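Local coordinates for adhesion and penetration protein autotransporter (Haemophilus influenzae, PDB 3SYJ), which promotes adherence to and invasion of host cells and bacterial aggregation through its secreted passenger domain, and is probably also a serine protease, at residues 187-191 against 192-196; 377-381 against 382-386; 715-718 against 719-723; 755-758 against 759-762. One frame throughout, in Å; residues are numbered along the deposited sequence.

Contact 1. Residues 187-191 against 192-196; sequences RGAGN and GYSYL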
loop_
_atom_site.group_PDB
_atom_site.type_symbol
_atom_site.label_atom_id
_atom_site.label_comp_id
_atom_site.label_asym_id
_atom_site.label_seq_id
_atom_site.Cartn_x
_atom_site.Cartn_y
_atom_site.Cartn_z
ATOM N N ARG A 187 56.510 41.732 20.915
ATOM C CA ARG A 187 57.707 42.501 20.620
ATOM C C ARG A 187 58.166 43.342 21.811
ATOM O O ARG A 187 58.526 44.510 21.649
ATOM C CB ARG A 187 57.426 43.433 19.438
ATOM C CG ARG A 187 58.609 43.713 18.540
ATOM C CD ARG A 187 58.646 42.725 17.386
ATOM N NE ARG A 187 59.131 43.294 16.120
ATOM C CZ ARG A 187 59.001 44.565 15.729
ATOM N NH1 ARG A 187 58.387 45.463 16.493
ATOM N NH2 ARG A 187 59.486 44.943 14.550
ATOM N N GLY A 188 58.151 42.770 23.007
ATOM C CA GLY A 188 58.630 43.507 24.161
ATOM C C GLY A 188 57.532 44.098 25.025
ATOM O O GLY A 188 56.616 44.773 24.533
ATOM N N ALA A 189 57.639 43.860 26.326
ATOM C CA ALA A 189 56.594 44.251 27.256
ATOM C C ALA A 189 57.146 44.448 28.663
ATOM O O ALA A 189 58.169 43.872 29.029
ATOM C CB ALA A 189 55.488 43.208 27.257
ATOM N N GLY A 190 56.458 45.271 29.446
ATOM C CA GLY A 190 56.883 45.560 30.800
ATOM C C GLY A 190 55.708 45.908 31.692
ATOM O O GLY A 190 54.591 45.446 31.466
ATOM N N ASN A 191 55.961 46.726 32.707
ATOM C CA ASN A 191 54.929 47.098 33.658
ATOM C C ASN A 191 53.944 48.086 33.050
ATOM O O ASN A 191 54.267 49.257 32.845
ATOM C CB ASN A 191 55.555 47.671 34.933
ATOM C CG ASN A 191 54.608 47.615 36.129
ATOM O OD1 ASN A 191 54.558 48.544 36.941
ATOM N ND2 ASN A 191 53.851 46.524 36.241
ATOM N N GLY A 192 52.744 47.600 32.753
ATOM C CA GLY A 192 51.671 48.449 32.265
ATOM C C GLY A 192 51.567 48.583 30.758
ATOM O O GLY A 192 50.757 49.367 30.257
ATOM N N TYR A 193 52.370 47.819 30.023
ATOM C CA TYR A 193 52.427 47.994 28.576
ATOM C C TYR A 193 52.860 46.750 27.807
ATOM O O TYR A 193 53.404 45.803 28.365
ATOM C CB TYR A 193 53.369 49.148 28.226
ATOM C CG TYR A 193 54.835 48.796 28.405
ATOM C CD1 TYR A 193 55.564 48.219 27.369
ATOM C CD2 TYR A 193 55.489 49.038 29.608
ATOM C CE1 TYR A 193 56.900 47.896 27.525
ATOM C CE2 TYR A 193 56.829 48.716 29.776
ATOM C CZ TYR A 193 57.528 48.143 28.730
ATOM O OH TYR A 193 58.856 47.820 28.890
ATOM N N SER A 194 52.607 46.776 26.507
ATOM C CA SER A 194 53.073 45.741 25.608
ATOM C C SER A 194 53.221 46.346 24.210
ATOM O O SER A 194 52.431 47.202 23.804
ATOM C CB SER A 194 52.100 44.561 25.601
ATOM O OG SER A 194 52.634 43.448 24.897
ATOM N N TYR A 195 54.261 45.927 23.496
ATOM C CA TYR A 195 54.453 46.327 22.108
ATOM C C TYR A 195 54.225 45.122 21.199
ATOM O O TYR A 195 54.712 44.024 21.469
ATOM C CB TYR A 195 55.866 46.882 21.887
ATOM C CG TYR A 195 56.075 48.298 22.381
ATOM C CD1 TYR A 195 55.591 49.381 21.665
ATOM C CD2 TYR A 195 56.770 48.550 23.555
ATOM C CE1 TYR A 195 55.783 50.679 22.108
ATOM C CE2 TYR A 195 56.968 49.843 24.009
ATOM C CZ TYR A 195 56.473 50.906 23.283
ATOM O OH TYR A 195 56.667 52.202 23.724
ATOM N N LEU A 196 53.475 45.330 20.125
ATOM C CA LEU A 196 53.276 44.293 19.128
ATOM C C LEU A 196 53.627 44.869 17.766
ATOM O O LEU A 196 53.271 46.007 17.446
ATOM C CB LEU A 196 51.832 43.789 19.144
ATOM C CG LEU A 196 51.222 43.426 20.502
ATOM C CD1 LEU A 196 49.740 43.089 20.361
ATOM C CD2 LEU A 196 51.983 42.274 21.180
#
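The phenol ring of Y193 lies over the backbone of G190, with its CZ 3.1 Å from G190 N, which sits above one ring face and offset toward the rim. CG of Y193 stands between its own N and carbonyl carbon (chi1 74°), and this folds the ring back across the neighbouring strand. G190 brings no side chain into the space the phenol occupies, and N191 O meets the ring near its edge, a tight fit. The two strands run antiparallel (177°) as a beta hairpin closed by a type II turn from G190 to Y193, at the edge of the antiparallel sheet in the S6 peptidase domain; L196 on the inner strand touches F251 of the next one. Y195 N donates to G188 O (2.8 Å), approaching the carbonyl almost head-on, whereas G190 N reaches Y193 O at 3.3 Å from well above the carbonyl plane. On the face away from the Y193 ring, CB of A189 rests 3.7 Å from OG of S194. Toward solvent the contact thins: N191 projects from the turn, and R187 touches Y195 O through CB at 3.4 Å before its bent chain turns off to a salt bridge with E248.

Contact 2. Residues 377-381 against 382-386; sequences QTWQG and AGIHV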
loop_
_atom_site.group_PDB
_atom_site.type_symbol
_atom_site.label_atom_id
_atom_site.label_comp_id
_atom_site.label_asym_id
_atom_site.label_seq_id
_atom_site.Cartn_x
_atom_site.Cartn_y
_atom_site.Cartn_z
ATOM N N GLN A 377 3.912 58.042 40.797
ATOM C CA GLN A 377 5.341 58.321 40.779
ATOM C C GLN A 377 6.025 57.555 39.649
ATOM O O GLN A 377 5.675 56.405 39.369
ATOM C CB GLN A 377 5.969 57.970 42.127
ATOM C CG GLN A 377 5.644 58.956 43.245
ATOM C CD GLN A 377 4.264 58.733 43.838
ATOM O OE1 GLN A 377 3.698 57.651 43.727
ATOM N NE2 GLN A 377 3.718 59.763 44.472
ATOM N N THR A 378 6.990 58.200 38.997
ATOM C CA THR A 378 7.735 57.582 37.893
ATOM C C THR A 378 9.199 57.298 38.245
ATOM O O THR A 378 9.723 57.823 39.230
ATOM C CB THR A 378 7.699 58.465 36.629
ATOM O OG1 THR A 378 8.311 59.728 36.911
ATOM C CG2 THR A 378 6.263 58.687 36.168
ATOM N N TRP A 379 9.855 56.460 37.444
ATOM C CA TRP A 379 11.295 56.240 37.601
ATOM C C TRP A 379 12.051 56.457 36.298
ATOM O O TRP A 379 11.520 56.233 35.212
ATOM C CB TRP A 379 11.614 54.838 38.133
ATOM C CG TRP A 379 13.107 54.547 38.191
ATOM C CD1 TRP A 379 13.960 54.891 39.198
ATOM C CD2 TRP A 379 13.904 53.856 37.210
ATOM N NE1 TRP A 379 15.237 54.467 38.909
ATOM C CE2 TRP A 379 15.229 53.823 37.699
ATOM C CE3 TRP A 379 13.628 53.269 35.968
ATOM C CZ2 TRP A 379 16.282 53.227 36.986
ATOM C CZ3 TRP A 379 14.674 52.670 35.261
ATOM C CH2 TRP A 379 15.985 52.659 35.774
ATOM N N GLN A 380 13.308 56.869 36.433
ATOM C CA GLN A 380 14.182 57.155 35.305
ATOM C C GLN A 380 15.630 57.012 35.760
ATOM O O GLN A 380 16.040 57.635 36.743
ATOM C CB GLN A 380 13.939 58.583 34.823
ATOM C CG GLN A 380 14.615 58.926 33.513
ATOM C CD GLN A 380 14.329 60.344 33.067
ATOM O OE1 GLN A 380 13.910 61.184 33.860
ATOM N NE2 GLN A 380 14.566 60.618 31.789
ATOM N N GLY A 381 16.405 56.195 35.056
ATOM C CA GLY A 381 17.785 55.955 35.433
ATOM C C GLY A 381 18.535 55.131 34.403
ATOM O O GLY A 381 18.054 54.926 33.281
ATOM N N ALA A 382 19.714 54.647 34.779
ATOM C CA ALA A 382 20.578 53.960 33.826
ATOM C C ALA A 382 19.901 52.721 33.253
ATOM O O ALA A 382 20.033 52.424 32.058
ATOM C CB ALA A 382 21.887 53.595 34.467
ATOM N N GLY A 383 19.163 52.009 34.098
ATOM C CA GLY A 383 18.537 50.762 33.696
ATOM C C GLY A 383 18.271 49.851 34.879
ATOM O O GLY A 383 18.553 50.210 36.024
ATOM N N ILE A 384 17.717 48.670 34.617
ATOM C CA ILE A 384 17.425 47.733 35.698
ATOM C C ILE A 384 18.079 46.387 35.454
ATOM O O ILE A 384 17.930 45.796 34.379
ATOM C CB ILE A 384 15.904 47.515 35.875
ATOM C CG1 ILE A 384 15.196 48.854 36.070
ATOM C CG2 ILE A 384 15.622 46.556 37.035
ATOM C CD1 ILE A 384 13.697 48.734 36.079
ATOM N N HIS A 385 18.805 45.903 36.455
ATOM C CA HIS A 385 19.434 44.593 36.367
ATOM C C HIS A 385 18.771 43.636 37.357
ATOM O O HIS A 385 18.828 43.845 38.569
ATOM C CB HIS A 385 20.938 44.700 36.638
ATOM C CG HIS A 385 21.673 43.401 36.511
ATOM N ND1 HIS A 385 21.559 42.387 37.439
ATOM C CD2 HIS A 385 22.537 42.953 35.567
ATOM C CE1 HIS A 385 22.318 41.370 37.070
ATOM N NE2 HIS A 385 22.925 41.689 35.940
ATOM N N VAL A 386 18.130 42.598 36.837
ATOM C CA VAL A 386 17.466 41.612 37.670
ATOM C C VAL A 386 18.221 40.292 37.615
ATOM O O VAL A 386 18.445 39.742 36.530
ATOM C CB VAL A 386 16.008 41.382 37.216
ATOM C CG1 VAL A 386 15.311 40.396 38.138
ATOM C CG2 VAL A 386 15.242 42.704 37.145
#
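Apolar contact is made between W379 and I384, whose side chains slide past each other in opposite directions. The six-membered end of the indole does the touching: CH2 of W379 lies 3.9 Å from CG1 of I384, and CZ3 of W379 is 4.1 Å from CD1 of I384. CG of W379 stands trans to its N (chi1 175°), which sets this end of the ring system against G383 and I384.

The second kind of contact is between ring and backbone. G383 O approaches CH2 of W379 obliquely at 3.6 Å, and CA of G383 lies at the ring edge, in plane. Over one face, G381 N stands 3.5 Å above the ring plane, offset toward the rim; G381, without a side chain, lets the indole come this close.

Polar links lead outward. The indole NE1 bonds to OE1 of Q358, which fixes the rotation of the buried ring, while G381 O accepts a bond from NZ of K123.

W379 and I384 both rest on L404 of strand 403-407, and on the preceding coil W379 meets L363 and I384 meets F365, so I384 and the indole are packed between the two strands that flank 384-386 in the parallel sheet.

Contact 3. Residues 715-718 against 719-723; sequences ANVK and GLAKL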
loop_
_atom_site.group_PDB
_atom_site.type_symbol
_atom_site.label_atom_id
_atom_site.label_comp_id
_atom_site.label_asym_id
_atom_site.label_seq_id
_atom_site.Cartn_x
_atom_site.Cartn_y
_atom_site.Cartn_z
ATOM N N ALA A 715 0.183 24.068 -9.094
ATOM C CA ALA A 715 1.457 23.861 -8.413
ATOM C C ALA A 715 2.545 23.437 -9.393
ATOM O O ALA A 715 2.290 22.712 -10.356
ATOM C CB ALA A 715 1.320 22.855 -7.293
ATOM N N ASN A 716 3.764 23.891 -9.131
ATOM C CA ASN A 716 4.872 23.683 -10.045
ATOM C C ASN A 716 6.139 23.299 -9.286
ATOM O O ASN A 716 6.698 24.114 -8.557
ATOM C CB ASN A 716 5.114 24.976 -10.818
ATOM C CG ASN A 716 5.432 24.733 -12.276
ATOM O OD1 ASN A 716 6.502 24.210 -12.628
ATOM N ND2 ASN A 716 4.502 25.121 -13.144
ATOM N N VAL A 717 6.581 22.057 -9.434
ATOM C CA VAL A 717 7.857 21.649 -8.861
ATOM C C VAL A 717 8.868 21.533 -9.982
ATOM O O VAL A 717 8.700 20.725 -10.892
ATOM C CB VAL A 717 7.767 20.311 -8.106
ATOM C CG1 VAL A 717 9.152 19.881 -7.646
ATOM C CG2 VAL A 717 6.835 20.433 -6.918
ATOM N N LYS A 718 9.918 22.345 -9.924
ATOM C CA LYS A 718 10.848 22.436 -11.043
ATOM C C LYS A 718 12.287 22.611 -10.591
ATOM O O LYS A 718 12.552 23.070 -9.476
ATOM C CB LYS A 718 10.462 23.621 -11.928
ATOM C CG LYS A 718 10.700 24.958 -11.253
ATOM C CD LYS A 718 9.942 26.082 -11.912
ATOM C CE LYS A 718 10.409 27.420 -11.358
ATOM N NZ LYS A 718 9.565 28.547 -11.838
ATOM N N GLY A 719 13.215 22.255 -11.470
ATOM C CA GLY A 719 14.627 22.505 -11.243
ATOM C C GLY A 719 15.193 21.841 -10.000
ATOM O O GLY A 719 15.004 20.645 -9.779
ATOM N N LEU A 720 15.895 22.628 -9.191
ATOM C CA LEU A 720 16.598 22.123 -8.016
ATOM C C LEU A 720 15.632 21.873 -6.864
ATOM O O LEU A 720 15.633 22.582 -5.851
ATOM C CB LEU A 720 17.688 23.105 -7.604
ATOM C CG LEU A 720 18.736 23.344 -8.691
ATOM C CD1 LEU A 720 19.801 24.315 -8.220
ATOM C CD2 LEU A 720 19.354 22.024 -9.104
ATOM N N ALA A 721 14.798 20.859 -7.040
ATOM C CA ALA A 721 13.764 20.548 -6.072
ATOM C C ALA A 721 13.372 19.088 -6.195
ATOM O O ALA A 721 13.402 18.508 -7.286
ATOM C CB ALA A 721 12.550 21.438 -6.282
ATOM N N LYS A 722 13.015 18.501 -5.060
ATOM C CA LYS A 722 12.589 17.118 -4.998
ATOM C C LYS A 722 11.381 17.015 -4.078
ATOM O O LYS A 722 11.453 17.359 -2.895
ATOM C CB LYS A 722 13.731 16.244 -4.485
ATOM C CG LYS A 722 13.389 14.776 -4.333
ATOM C CD LYS A 722 14.607 14.011 -3.849
ATOM C CE LYS A 722 14.375 12.517 -3.841
ATOM N NZ LYS A 722 15.647 11.795 -3.522
ATOM N N LEU A 723 10.266 16.558 -4.634
ATOM C CA LEU A 723 9.049 16.355 -3.861
ATOM C C LEU A 723 9.073 14.980 -3.215
ATOM O O LEU A 723 9.053 13.962 -3.903
ATOM C CB LEU A 723 7.816 16.499 -4.753
ATOM C CG LEU A 723 6.431 16.350 -4.118
ATOM C CD1 LEU A 723 6.261 17.201 -2.857
ATOM C CD2 LEU A 723 5.358 16.703 -5.131
#
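V717 and A721 face each other across a sharp corner, where strand 715-718 gives way to strand 721-723 at 123° between their directions and with 6.7 Å between the axes. G719 takes a positive phi (60°), and L720 is the centre of an inverse gamma turn, in which A721 N bonds to G719 O at 2.8 Å. No hydrogen bond joins the two segments; apolar side chains meet in the angle. The two methyls of V717 share the work. With a chi1 of 175°, CG1 extends away from the backbone N and lies 4.0 Å from CB of A721, while CG2 meets CD2 of L723 more loosely at 4.4 Å. CB of A721 also lies 3.6 Å from K718 O. K718 itself turns outward; beyond CB and CG, which pass G719 N, its extended chain lies between T661 and V665 of the preceding coil and S738 and N739 of the following one. Inward-facing apolar side chains stacked coil upon coil, as V717 is between F662 and L737, belong to the right-handed parallel beta-helix that forms the stem of autotransporter passenger domains.

Contact 4. Residues 755-758 against 759-762; sequences ATVD and NANL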
loop_
_atom_site.group_PDB
_atom_site.type_symbol
_atom_site.label_atom_id
_atom_site.label_comp_id
_atom_site.label_asym_id
_atom_site.label_seq_id
_atom_site.Cartn_x
_atom_site.Cartn_y
_atom_site.Cartn_z
ATOM N N ALA A 755 -2.272 16.872 -14.909
ATOM C CA ALA A 755 -0.897 16.737 -14.443
ATOM C C ALA A 755 0.048 16.571 -15.622
ATOM O O ALA A 755 -0.323 15.999 -16.642
ATOM C CB ALA A 755 -0.765 15.570 -13.481
ATOM N N THR A 756 1.269 17.077 -15.481
ATOM C CA THR A 756 2.250 17.004 -16.552
ATOM C C THR A 756 3.641 16.757 -16.004
ATOM O O THR A 756 4.065 17.407 -15.054
ATOM C CB THR A 756 2.294 18.307 -17.355
ATOM O OG1 THR A 756 1.024 18.530 -17.976
ATOM C CG2 THR A 756 3.377 18.242 -18.422
ATOM N N VAL A 757 4.354 15.814 -16.604
ATOM C CA VAL A 757 5.757 15.615 -16.282
ATOM C C VAL A 757 6.550 15.965 -17.522
ATOM O O VAL A 757 6.609 15.180 -18.473
ATOM C CB VAL A 757 6.055 14.159 -15.857
ATOM C CG1 VAL A 757 7.555 13.937 -15.723
ATOM C CG2 VAL A 757 5.344 13.826 -14.554
ATOM N N ASP A 758 7.136 17.156 -17.524
ATOM C CA ASP A 758 7.906 17.633 -18.668
ATOM C C ASP A 758 9.402 17.577 -18.377
ATOM O O ASP A 758 9.922 18.362 -17.585
ATOM C CB ASP A 758 7.480 19.057 -19.046
ATOM C CG ASP A 758 8.137 19.546 -20.330
ATOM O OD1 ASP A 758 9.235 19.055 -20.663
ATOM O OD2 ASP A 758 7.555 20.425 -21.003
ATOM N N ASN A 759 10.093 16.651 -19.028
ATOM C CA ASN A 759 11.522 16.476 -18.813
ATOM C C ASN A 759 11.845 16.436 -17.322
ATOM O O ASN A 759 12.668 17.204 -16.831
ATOM C CB ASN A 759 12.309 17.593 -19.501
ATOM C CG ASN A 759 13.814 17.360 -19.460
ATOM O OD1 ASN A 759 14.281 16.222 -19.522
ATOM N ND2 ASN A 759 14.577 18.442 -19.358
ATOM N N ALA A 760 11.182 15.542 -16.602
ATOM C CA ALA A 760 11.424 15.379 -15.178
ATOM C C ALA A 760 11.254 13.920 -14.780
ATOM O O ALA A 760 10.921 13.077 -15.614
ATOM C CB ALA A 760 10.485 16.262 -14.377
ATOM N N ASN A 761 11.456 13.632 -13.499
ATOM C CA ASN A 761 11.498 12.254 -13.027
ATOM C C ASN A 761 10.429 11.939 -11.996
ATOM O O ASN A 761 10.589 12.232 -10.809
ATOM C CB ASN A 761 12.880 11.960 -12.455
ATOM C CG ASN A 761 13.979 12.658 -13.235
ATOM O OD1 ASN A 761 14.160 12.413 -14.430
ATOM N ND2 ASN A 761 14.707 13.552 -12.568
ATOM N N LEU A 762 9.334 11.339 -12.451
ATOM C CA LEU A 762 8.288 10.889 -11.543
ATOM C C LEU A 762 8.563 9.455 -11.130
ATOM O O LEU A 762 8.365 8.520 -11.907
ATOM C CB LEU A 762 6.906 10.990 -12.188
ATOM C CG LEU A 762 5.770 10.360 -11.377
ATOM C CD1 LEU A 762 5.680 10.979 -9.994
ATOM C CD2 LEU A 762 4.449 10.508 -12.106
#
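Strand 755-758 turns through N759 and A760 into the strand that begins at N761, the backbone of N759 being left-handed (phi 48°), and no hydrogen bond spans the two segments. On the inside of the bend V757 makes the apolar contacts. Its CG2 lies 4.0 Å from CB of L762, the two side chains crossing at about a right angle, and its CG1 lies at the same distance from CB of A760. CG1, which a chi1 of 172° points toward A760, also reaches to 3.5 Å from A760 O, so one methyl packs against both the side chain and the carbonyl of the alanine. CB of A760 in turn lies 3.9 Å from D758 O.

D758 and N759 occupy the outer side. The carboxylate of D758 turns back toward the bend, bringing OD1 3.0 Å from N759 N, but the angle is too poor for a hydrogen bond. The amide of N759 runs outward, its plane turned 63° from the carboxylate.

Outside the two segments, OG of S779 bonds both V757 O and A760 N, bridging the two arms of the bend from the next coil. ND2 of N761 bonds OG1 of T742 on the coil before, while L776 adds to the cover of V757.

The chemistry is therefore divided by side. Apolar methyls hold the interior of the corner, a serine hydroxyl bonds to V757 O and A760 N, one group from each arm, and the acidic and amide groups are kept outside, where solvent could moderate the charge of D758.

From the N terminus, contact 1 closes a hairpin in the S6 peptidase domain, whose active-site serine, assigned by similarity, is S218. Contact 2 follows in the first part of the parallel beta-helix, turning one coil from strand 379-380 into strand 384-386, its centre about 42 Å from that of contact 1. Contacts 3 and 4 lie far along the stem, on the other side of the chain's centre from both. Contacts 2, 3 and 4 are corners within a coil; all four contacts are local and occur in series, none nested or crossed. Contacts 3 and 4 are about 10 Å apart between centres and do not touch; strand 734-738 runs between their first strands and pairs with both, which places them two coils apart in one stack.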